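Local coordinates for protein lantibiotic dehydratase (Microbispora corallina, PDB 5EHK) that probably dehydrates serine and threonine residues of the NAI-107 precursor peptide in a tRNA-dependent reaction, a step of lantibiotic biosynthesis, at residues R457-L465 with I479-Y489; W692-P700 with A713-P724. All coordinates share one frame; numbering follows the deposited sequence.

Overall arrangement
Both contacts are local closures within the N-terminal family region, and they follow one another along the chain without nesting or crossing. Contact 1 closes first: the rest of helix 460-471 and most of strand 476-479 lie between its segments, and helix 481-487 returns beside helix 460-471. Strand 476-479 pairs with 676-682, which pairs with 685-693, the strand leading into contact 2. There a short loop and the first six residues of helix 707-721 separate the segments. The centres are 28 Å apart and the nearest atoms about 12 Å, with no touch. Across the dimer they do meet: Ala460 and Arg464 pack on Asp695 and Gln696 of the second subunit.

Contact 1. Residues R457-L465 with I479-Y489; sequences RRSAALARL and IDEETIAELAY
The Arg457 guanidinium lies flat on the Tyr489 ring, with centres 4.2 Å apart and planes inclined by 26°. The two side chains come from opposite directions, and the phenolic OH stands over one guanidinium face near its rim, so the stack is offset. At the edge of the same group, NH2 donates to Leu487 O (2.7 Å), meeting a lone pair in the carbonyl plane. With CG anti to the backbone N (chi1 -174°) and the chain extended as far as NE, Arg457 reaches the Leu487 carbonyl and the Tyr489 ring.

A second guanidinium, that of Arg464, has Ala460 O over one face and Glu486 OE2 at its edge. Its NH2 makes a salt bridge to that oxygen at 2.7 Å, with guanidinium and carboxylate nearly coplanar; a bend at chi3 turns the arginine end into this position.

Between the two polar links, the CD2 methyl of Leu487 touches Ala461 CB (3.6 Å) and Leu462 CD1 (3.5 Å), the two leucines crossing at about a right angle. Farther along, Leu465 and Thr483 reach each other tip to tip, CD1 to CG2 at 4.1 Å. Each helix is capped at its start: Ser459 OG accepts from Leu462 N, and Asp480 with Thr483 forms a capping box through weak bonds.

Two consecutive helices, joined through strand 476-479, pack roughly antiparallel (142°, axes of the short segments 10.2 Å apart), polar links flanking a leucine core. Ile479 packs on Val680 and Tyr682 of strand 676-682, Leu462 rests on Trp666 and Leu671, and Ala463 meets Met674 of the second subunit.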
loop_
_atom_site.group_PDB
_atom_site.type_symbol
_atom_site.label_atom_id
_atom_site.label_comp_id
_atom_site.label_asym_id
_atom_site.label_seq_id
_atom_site.Cartn_x
_atom_site.Cartn_y
_atom_site.Cartn_z
ATOM N N ARG A 457 6.219 -6.586 13.368
ATOM C CA ARG A 457 7.463 -5.928 13.745
ATOM C C ARG A 457 8.676 -6.825 13.515
ATOM O O ARG A 457 8.568 -8.052 13.520
ATOM C CB ARG A 457 7.404 -5.509 15.212
ATOM C CG ARG A 457 8.594 -4.695 15.661
ATOM C CD ARG A 457 8.607 -4.563 17.137
ATOM N NE ARG A 457 9.630 -3.621 17.569
ATOM C CZ ARG A 457 9.776 -3.244 18.829
ATOM N NH1 ARG A 457 8.948 -3.737 19.748
ATOM N NH2 ARG A 457 10.732 -2.395 19.176
ATOM N N ARG A 458 9.822 -6.206 13.278
ATOM C CA ARG A 458 11.070 -6.945 13.170
ATOM C C ARG A 458 12.132 -6.292 14.026
ATOM O O ARG A 458 12.396 -5.097 13.894
ATOM C CB ARG A 458 11.524 -7.072 11.700
ATOM C CG ARG A 458 10.440 -7.633 10.760
ATOM C CD ARG A 458 10.910 -7.771 9.325
ATOM N NE ARG A 458 10.300 -6.744 8.477
ATOM C CZ ARG A 458 10.951 -5.674 8.033
ATOM N NH1 ARG A 458 12.232 -5.499 8.333
ATOM N NH2 ARG A 458 10.328 -4.788 7.276
ATOM N N SER A 459 12.763 -7.089 14.884
ATOM C CA SER A 459 13.711 -6.548 15.846
ATOM C C SER A 459 14.905 -7.453 16.026
ATOM O O SER A 459 14.744 -8.618 16.379
ATOM C CB SER A 459 13.032 -6.374 17.204
ATOM O OG SER A 459 13.910 -5.738 18.111
ATOM N N ALA A 460 16.102 -6.924 15.796
ATOM C CA ALA A 460 17.314 -7.675 16.090
ATOM C C ALA A 460 17.313 -7.973 17.585
ATOM O O ALA A 460 17.676 -9.062 18.014
ATOM C CB ALA A 460 18.553 -6.902 15.692
ATOM N N ALA A 461 16.885 -6.987 18.367
ATOM C CA ALA A 461 16.789 -7.106 19.817
ATOM C C ALA A 461 15.903 -8.268 20.295
ATOM O O ALA A 461 16.335 -9.129 21.062
ATOM C CB ALA A 461 16.278 -5.804 20.379
ATOM N N LEU A 462 14.663 -8.288 19.835
ATOM C CA LEU A 462 13.765 -9.389 20.152
ATOM C C LEU A 462 14.334 -10.742 19.700
ATOM O O LEU A 462 14.257 -11.725 20.433
ATOM C CB LEU A 462 12.402 -9.165 19.503
ATOM C CG LEU A 462 11.188 -8.897 20.388
ATOM C CD1 LEU A 462 11.579 -8.069 21.599
ATOM C CD2 LEU A 462 10.089 -8.203 19.562
ATOM N N ALA A 463 14.916 -10.797 18.505
ATOM C CA ALA A 463 15.403 -12.073 17.983
ATOM C C ALA A 463 16.486 -12.683 18.880
ATOM O O ALA A 463 16.474 -13.890 19.120
ATOM C CB ALA A 463 15.880 -11.939 16.532
ATOM N N ARG A 464 17.415 -11.856 19.358
ATOM C CA ARG A 464 18.452 -12.322 20.277
ATOM C C ARG A 464 17.862 -12.973 21.525
ATOM O O ARG A 464 18.332 -14.026 21.987
ATOM C CB ARG A 464 19.354 -11.176 20.704
ATOM C CG ARG A 464 20.461 -10.864 19.743
ATOM C CD ARG A 464 21.475 -9.977 20.430
ATOM N NE ARG A 464 20.822 -8.771 20.924
ATOM C CZ ARG A 464 20.628 -7.675 20.192
ATOM N NH1 ARG A 464 21.076 -7.619 18.941
ATOM N NH2 ARG A 464 20.006 -6.626 20.722
ATOM N N LEU A 465 16.829 -12.337 22.065
ATOM C CA LEU A 465 16.226 -12.816 23.288
ATOM C C LEU A 465 15.758 -14.231 23.062
ATOM O O LEU A 465 15.935 -15.097 23.919
ATOM C CB LEU A 465 15.045 -11.934 23.704
ATOM C CG LEU A 465 15.290 -10.466 24.094
ATOM C CD1 LEU A 465 13.957 -9.815 24.459
ATOM C CD2 LEU A 465 16.324 -10.297 25.224
ATOM N N ILE A 479 13.737 -9.749 31.318
ATOM C CA ILE A 479 14.126 -8.442 30.802
ATOM C C ILE A 479 14.227 -7.417 31.918
ATOM O O ILE A 479 13.455 -7.425 32.880
ATOM C CB ILE A 479 13.161 -7.951 29.685
ATOM C CG1 ILE A 479 11.764 -7.658 30.240
ATOM C CG2 ILE A 479 13.058 -8.990 28.576
ATOM C CD1 ILE A 479 10.792 -7.069 29.210
ATOM N N ASP A 480 15.211 -6.547 31.790
ATOM C CA ASP A 480 15.410 -5.471 32.740
ATOM C C ASP A 480 15.445 -4.142 31.996
ATOM O O ASP A 480 15.212 -4.097 30.790
ATOM C CB ASP A 480 16.710 -5.716 33.505
ATOM C CG ASP A 480 17.894 -5.956 32.585
ATOM O OD1 ASP A 480 18.024 -5.245 31.561
ATOM O OD2 ASP A 480 18.656 -6.913 32.845
ATOM N N GLU A 481 15.764 -3.071 32.709
ATOM C CA GLU A 481 15.787 -1.742 32.122
ATOM C C GLU A 481 16.653 -1.624 30.855
ATOM O O GLU A 481 16.323 -0.852 29.955
ATOM C CB GLU A 481 16.227 -0.721 33.167
ATOM C CG GLU A 481 16.377 0.691 32.623
ATOM C CD GLU A 481 15.047 1.342 32.239
ATOM O OE1 GLU A 481 13.966 0.885 32.702
ATOM O OE2 GLU A 481 15.097 2.327 31.467
ATOM N N GLU A 482 17.733 -2.404 30.767
ATOM C CA GLU A 482 18.588 -2.378 29.574
ATOM C C GLU A 482 17.881 -3.025 28.391
ATOM O O GLU A 482 18.115 -2.661 27.237
ATOM C CB GLU A 482 19.947 -3.061 29.804
ATOM C CG GLU A 482 21.003 -2.227 30.560
ATOM C CD GLU A 482 20.787 -2.121 32.086
ATOM O OE1 GLU A 482 19.771 -2.631 32.624
ATOM O OE2 GLU A 482 21.661 -1.519 32.755
ATOM N N THR A 483 17.010 -3.983 28.672
ATOM C CA THR A 483 16.266 -4.604 27.597
ATOM C C THR A 483 15.213 -3.629 27.087
ATOM O O THR A 483 14.999 -3.525 25.886
ATOM C CB THR A 483 15.589 -5.917 28.031
ATOM O OG1 THR A 483 16.531 -6.761 28.702
ATOM C CG2 THR A 483 15.038 -6.648 26.820
ATOM N N ILE A 484 14.562 -2.915 28.006
ATOM C CA ILE A 484 13.482 -1.991 27.654
ATOM C C ILE A 484 14.009 -0.805 26.861
ATOM O O ILE A 484 13.398 -0.390 25.877
ATOM C CB ILE A 484 12.749 -1.480 28.903
ATOM C CG1 ILE A 484 11.912 -2.596 29.514
ATOM C CG2 ILE A 484 11.874 -0.273 28.575
ATOM C CD1 ILE A 484 11.259 -2.190 30.793
ATOM N N ALA A 485 15.161 -0.287 27.280
ATOM C CA ALA A 485 15.824 0.794 26.561
ATOM C C ALA A 485 16.163 0.447 25.099
ATOM O O ALA A 485 16.426 1.344 24.289
ATOM C CB ALA A 485 17.076 1.223 27.295
ATOM N N GLU A 486 16.166 -0.845 24.772
ATOM C CA GLU A 486 16.527 -1.286 23.434
ATOM C C GLU A 486 15.318 -1.465 22.550
ATOM O O GLU A 486 15.432 -1.387 21.330
ATOM C CB GLU A 486 17.239 -2.639 23.437
ATOM C CG GLU A 486 18.732 -2.597 23.411
ATOM C CD GLU A 486 19.289 -3.986 23.235
ATOM O OE1 GLU A 486 19.639 -4.657 24.240
ATOM O OE2 GLU A 486 19.345 -4.413 22.053
ATOM N N LEU A 487 14.170 -1.741 23.150
ATOM C CA LEU A 487 12.977 -2.022 22.375
ATOM C C LEU A 487 12.145 -0.788 22.134
ATOM O O LEU A 487 11.296 -0.787 21.255
ATOM C CB LEU A 487 12.137 -3.060 23.102
ATOM C CG LEU A 487 12.933 -4.323 23.416
ATOM C CD1 LEU A 487 12.182 -5.282 24.330
ATOM C CD2 LEU A 487 13.246 -4.991 22.106
ATOM N N ALA A 488 12.392 0.261 22.908
ATOM C CA ALA A 488 11.543 1.449 22.874
ATOM C C ALA A 488 11.701 2.146 21.533
ATOM O O ALA A 488 12.815 2.462 21.135
ATOM C CB ALA A 488 11.904 2.397 24.036
ATOM N N TYR A 489 10.589 2.428 20.859
ATOM C CA TYR A 489 10.643 3.159 19.601
ATOM C C TYR A 489 11.101 4.578 19.870
ATOM O O TYR A 489 11.608 5.254 18.981
ATOM C CB TYR A 489 9.275 3.198 18.918
ATOM C CG TYR A 489 8.736 1.856 18.476
ATOM C CD1 TYR A 489 9.133 1.289 17.264
ATOM C CD2 TYR A 489 7.798 1.172 19.243
ATOM C CE1 TYR A 489 8.631 0.056 16.839
ATOM C CE2 TYR A 489 7.283 -0.062 18.826
ATOM C CZ TYR A 489 7.713 -0.612 17.625
ATOM O OH TYR A 489 7.220 -1.820 17.204
#

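Contact 2. Residues W692-P700 with A713-P724; sequences WRMDQLRGP and ALDRWRAEWNVP
Trp692 lays one face of its indole against Val723, whose CG2 sits 3.5 Å from the centroid of the five-membered ring in a CH-pi contact. The same methyl also lies over one face of Trp717, so it fills the corner between the two indoles. On the opposite face of Trp717, Leu697 CD1 comes 3.8 Å from the centroid of the six-membered ring, the leucine crossing the indole at about a right angle. Trp717 CG is anti to its own backbone N (chi1 174°), which sends the ring from the helix in between these two aliphatic side chains.

The three tryptophans cluster, each indole N-H satisfied within the contact. Trp692 NE1 donates to Trp721 O (3.2 Å, 166°), the oxygen lying in the ring plane while the donor stands above the carbonyl plane. Trp721 NE1 donates to Gln696 OE1, also at 3.2 Å and nearly straight at 167°. The bond from Trp717 NE1 to Arg693 O is weak. Gln696, extended beyond CG, reaches across to the helix, and its NE2 makes a weak bond to Glu720 OE2 (3.4 Å).

Pro724 CD meets Trp692 CH2 at 3.4 Å, and at the far end of the contact Pro700 CB touches Ala713 CB at 3.6 Å. Asn722, with positive phi, leads the chain out of the helix into Val723 and Pro724.

The buried interface joins strand 685-693 and the 3-10 segment 695-697 to helix 707-721. Helix 743-755 adds Leu753 against Met694 and Leu697, strand 760-763 flanks Trp692, and Lys468 of the second subunit packs on Glu720 and Trp721.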
loop_
_atom_site.group_PDB
_atom_site.type_symbol
_atom_site.label_atom_id
_atom_site.label_comp_id
_atom_site.label_asym_id
_atom_site.label_seq_id
_atom_site.Cartn_x
_atom_site.Cartn_y
_atom_site.Cartn_z
ATOM N N TRP A 692 3.587 -22.133 22.390
ATOM C CA TRP A 692 3.897 -23.223 21.452
ATOM C C TRP A 692 2.957 -23.241 20.248
ATOM O O TRP A 692 1.745 -23.377 20.414
ATOM C CB TRP A 692 3.807 -24.591 22.154
ATOM C CG TRP A 692 4.946 -24.882 23.065
ATOM C CD1 TRP A 692 6.124 -25.461 22.727
ATOM C CD2 TRP A 692 5.016 -24.610 24.469
ATOM N NE1 TRP A 692 6.935 -25.562 23.827
ATOM C CE2 TRP A 692 6.277 -25.044 24.912
ATOM C CE3 TRP A 692 4.139 -24.038 25.390
ATOM C CZ2 TRP A 692 6.684 -24.928 26.238
ATOM C CZ3 TRP A 692 4.543 -23.915 26.694
ATOM C CH2 TRP A 692 5.809 -24.359 27.110
ATOM N N ARG A 693 3.491 -23.126 19.036
ATOM C CA ARG A 693 2.630 -23.281 17.865
ATOM C C ARG A 693 2.317 -24.749 17.712
ATOM O O ARG A 693 3.034 -25.578 18.243
ATOM C CB ARG A 693 3.276 -22.766 16.588
ATOM C CG ARG A 693 3.723 -21.313 16.625
ATOM C CD ARG A 693 4.142 -20.847 15.226
ATOM N NE ARG A 693 3.105 -21.104 14.232
ATOM C CZ ARG A 693 2.548 -20.149 13.505
ATOM N NH1 ARG A 693 2.955 -18.896 13.642
ATOM N NH2 ARG A 693 1.605 -20.451 12.636
ATOM N N MET A 694 1.231 -25.074 17.018
ATOM C CA MET A 694 0.857 -26.474 16.828
ATOM C C MET A 694 0.710 -26.904 15.357
ATOM O O MET A 694 -0.074 -27.811 15.072
ATOM C CB MET A 694 -0.442 -26.783 17.573
ATOM C CG MET A 694 -0.424 -26.420 19.035
ATOM S SD MET A 694 -1.917 -26.996 19.875
ATOM C CE MET A 694 -3.092 -26.625 18.609
ATOM N N ASP A 695 1.445 -26.260 14.442
ATOM C CA ASP A 695 1.381 -26.556 12.998
ATOM C C ASP A 695 1.642 -28.050 12.684
ATOM O O ASP A 695 0.861 -28.717 11.993
ATOM C CB ASP A 695 2.406 -25.722 12.230
ATOM C CG ASP A 695 2.380 -24.248 12.605
ATOM O OD1 ASP A 695 2.920 -23.893 13.675
ATOM O OD2 ASP A 695 1.839 -23.438 11.828
ATOM N N GLN A 696 2.736 -28.572 13.227
ATOM C CA GLN A 696 3.139 -29.961 13.015
ATOM C C GLN A 696 2.031 -30.950 13.353
ATOM O O GLN A 696 2.034 -32.083 12.879
ATOM C CB GLN A 696 4.331 -30.297 13.906
ATOM C CG GLN A 696 5.627 -29.599 13.558
ATOM C CD GLN A 696 6.695 -29.899 14.585
ATOM O OE1 GLN A 696 6.386 -30.255 15.733
ATOM N NE2 GLN A 696 7.958 -29.758 14.188
ATOM N N LEU A 697 1.115 -30.539 14.218
ATOM C CA LEU A 697 0.078 -31.439 14.683
ATOM C C LEU A 697 -1.164 -31.420 13.788
ATOM O O LEU A 697 -2.107 -32.184 14.018
ATOM C CB LEU A 697 -0.300 -31.095 16.127
ATOM C CG LEU A 697 0.709 -31.401 17.229
ATOM C CD1 LEU A 697 0.310 -30.680 18.492
ATOM C CD2 LEU A 697 0.760 -32.881 17.477
ATOM N N ARG A 698 -1.173 -30.554 12.776
ATOM C CA ARG A 698 -2.380 -30.376 11.970
ATOM C C ARG A 698 -2.634 -31.589 11.093
ATOM O O ARG A 698 -3.754 -32.102 11.034
ATOM C CB ARG A 698 -2.281 -29.125 11.103
ATOM C CG ARG A 698 -2.459 -27.840 11.873
ATOM C CD ARG A 698 -2.043 -26.658 11.031
ATOM N NE ARG A 698 -1.914 -25.439 11.823
ATOM C CZ ARG A 698 -1.298 -24.338 11.398
ATOM N NH1 ARG A 698 -0.747 -24.308 10.192
ATOM N NH2 ARG A 698 -1.225 -23.269 12.181
ATOM N N GLY A 699 -1.579 -32.041 10.425
ATOM C CA GLY A 699 -1.628 -33.242 9.617
ATOM C C GLY A 699 -1.921 -34.521 10.386
ATOM O O GLY A 699 -2.727 -35.329 9.927
ATOM N N PRO A 700 -1.242 -34.741 11.530
ATOM C CA PRO A 700 -1.562 -35.914 12.358
ATOM C C PRO A 700 -2.958 -35.859 12.978
ATOM O O PRO A 700 -3.527 -36.902 13.301
ATOM C CB PRO A 700 -0.482 -35.890 13.441
ATOM C CG PRO A 700 0.658 -35.190 12.818
ATOM C CD PRO A 700 0.048 -34.147 11.914
ATOM N N ALA A 713 2.264 -38.759 17.711
ATOM C CA ALA A 713 2.616 -37.449 17.180
ATOM C C ALA A 713 2.599 -36.403 18.292
ATOM O O ALA A 713 3.412 -35.476 18.296
ATOM C CB ALA A 713 1.687 -37.057 16.046
ATOM N N LEU A 714 1.649 -36.539 19.210
ATOM C CA LEU A 714 1.566 -35.658 20.370
ATOM C C LEU A 714 2.809 -35.738 21.241
ATOM O O LEU A 714 3.436 -34.725 21.546
ATOM C CB LEU A 714 0.387 -36.038 21.247
ATOM C CG LEU A 714 -0.719 -35.006 21.382
ATOM C CD1 LEU A 714 -1.724 -35.535 22.387
ATOM C CD2 LEU A 714 -0.162 -33.655 21.783
ATOM N N ASP A 715 3.125 -36.964 21.658
ATOM C CA ASP A 715 4.278 -37.259 22.501
ATOM C C ASP A 715 5.556 -36.836 21.802
ATOM O O ASP A 715 6.506 -36.356 22.437
ATOM C CB ASP A 715 4.340 -38.765 22.752
ATOM C CG ASP A 715 3.299 -39.240 23.751
ATOM O OD1 ASP A 715 2.996 -38.498 24.717
ATOM O OD2 ASP A 715 2.772 -40.357 23.556
ATOM N N ARG A 716 5.570 -37.027 20.487
ATOM C CA ARG A 716 6.680 -36.603 19.644
ATOM C C ARG A 716 6.809 -35.083 19.699
ATOM O O ARG A 716 7.886 -34.562 19.982
ATOM C CB ARG A 716 6.510 -37.148 18.213
ATOM C CG ARG A 716 7.708 -36.983 17.287
ATOM C CD ARG A 716 7.711 -38.063 16.195
ATOM N NE ARG A 716 6.479 -38.094 15.400
ATOM C CZ ARG A 716 5.565 -39.064 15.457
ATOM N NH1 ARG A 716 5.722 -40.099 16.275
ATOM N NH2 ARG A 716 4.482 -39.003 14.696
ATOM N N TRP A 717 5.705 -34.386 19.426
ATOM C CA TRP A 717 5.639 -32.930 19.547
ATOM C C TRP A 717 5.930 -32.469 20.968
ATOM O O TRP A 717 6.684 -31.526 21.178
ATOM C CB TRP A 717 4.270 -32.405 19.115
ATOM C CG TRP A 717 4.069 -30.909 19.354
ATOM C CD1 TRP A 717 4.606 -29.881 18.630
ATOM C CD2 TRP A 717 3.249 -30.297 20.366
ATOM N NE1 TRP A 717 4.184 -28.671 19.135
ATOM C CE2 TRP A 717 3.350 -28.899 20.197
ATOM C CE3 TRP A 717 2.444 -30.795 21.395
ATOM C CZ2 TRP A 717 2.676 -28.000 21.018
ATOM C CZ3 TRP A 717 1.779 -29.904 22.208
ATOM C CH2 TRP A 717 1.896 -28.520 22.015
ATOM N N ARG A 718 5.303 -33.121 21.938
ATOM C CA ARG A 718 5.463 -32.750 23.336
ATOM C C ARG A 718 6.919 -32.799 23.784
ATOM O O ARG A 718 7.395 -31.907 24.484
ATOM C CB ARG A 718 4.597 -33.634 24.227
ATOM C CG ARG A 718 3.778 -32.844 25.222
ATOM C CD ARG A 718 2.574 -33.627 25.743
ATOM N NE ARG A 718 2.922 -34.675 26.701
ATOM C CZ ARG A 718 3.470 -34.450 27.892
ATOM N NH1 ARG A 718 3.765 -33.212 28.267
ATOM N NH2 ARG A 718 3.743 -35.463 28.705
ATOM N N ALA A 719 7.638 -33.830 23.361
ATOM C CA ALA A 719 9.019 -33.999 23.793
ATOM C C ALA A 719 10.010 -33.202 22.924
ATOM O O ALA A 719 11.117 -32.901 23.356
ATOM C CB ALA A 719 9.378 -35.467 23.809
ATOM N N GLU A 720 9.596 -32.840 21.715
ATOM C CA GLU A 720 10.463 -32.131 20.783
ATOM C C GLU A 720 10.651 -30.645 21.116
ATOM O O GLU A 720 11.647 -30.025 20.700
ATOM C CB GLU A 720 9.921 -32.256 19.364
ATOM C CG GLU A 720 10.796 -31.597 18.309
ATOM C CD GLU A 720 10.115 -31.577 16.965
ATOM O OE1 GLU A 720 9.077 -32.272 16.854
ATOM O OE2 GLU A 720 10.589 -30.853 16.047
ATOM N N TRP A 721 9.688 -30.059 21.828
ATOM C CA TRP A 721 9.749 -28.626 22.118
ATOM C C TRP A 721 9.658 -28.390 23.619
ATOM O O TRP A 721 9.687 -27.242 24.079
ATOM C CB TRP A 721 8.631 -27.877 21.386
ATOM C CG TRP A 721 8.686 -28.043 19.909
ATOM C CD1 TRP A 721 7.845 -28.786 19.137
ATOM C CD2 TRP A 721 9.651 -27.480 19.020
ATOM N NE1 TRP A 721 8.217 -28.708 17.820
ATOM C CE2 TRP A 721 9.330 -27.917 17.725
ATOM C CE3 TRP A 721 10.753 -26.651 19.195
ATOM C CZ2 TRP A 721 10.071 -27.547 16.614
ATOM C CZ3 TRP A 721 11.489 -26.289 18.095
ATOM C CH2 TRP A 721 11.147 -26.737 16.818
ATOM N N ASN A 722 9.593 -29.492 24.367
ATOM C CA ASN A 722 9.510 -29.470 25.823
ATOM C C ASN A 722 8.193 -28.854 26.320
ATOM O O ASN A 722 8.171 -28.009 27.215
ATOM C CB ASN A 722 10.712 -28.742 26.437
ATOM C CG ASN A 722 10.852 -28.992 27.938
ATOM O OD1 ASN A 722 10.427 -30.031 28.476
ATOM N ND2 ASN A 722 11.409 -28.007 28.634
ATOM N N VAL A 723 7.092 -29.330 25.752
ATOM C CA VAL A 723 5.765 -28.889 26.136
ATOM C C VAL A 723 5.367 -29.596 27.413
ATOM O O VAL A 723 5.429 -30.827 27.499
ATOM C CB VAL A 723 4.734 -29.208 25.018
ATOM C CG1 VAL A 723 3.314 -28.814 25.412
ATOM C CG2 VAL A 723 5.154 -28.564 23.725
ATOM N N PRO A 724 4.948 -28.819 28.414
ATOM C CA PRO A 724 4.443 -29.352 29.680
ATOM C C PRO A 724 3.238 -30.271 29.503
ATOM O O PRO A 724 2.637 -30.345 28.430
ATOM C CB PRO A 724 4.069 -28.091 30.471
ATOM C CG PRO A 724 4.042 -26.981 29.467
ATOM C CD PRO A 724 5.053 -27.355 28.441
#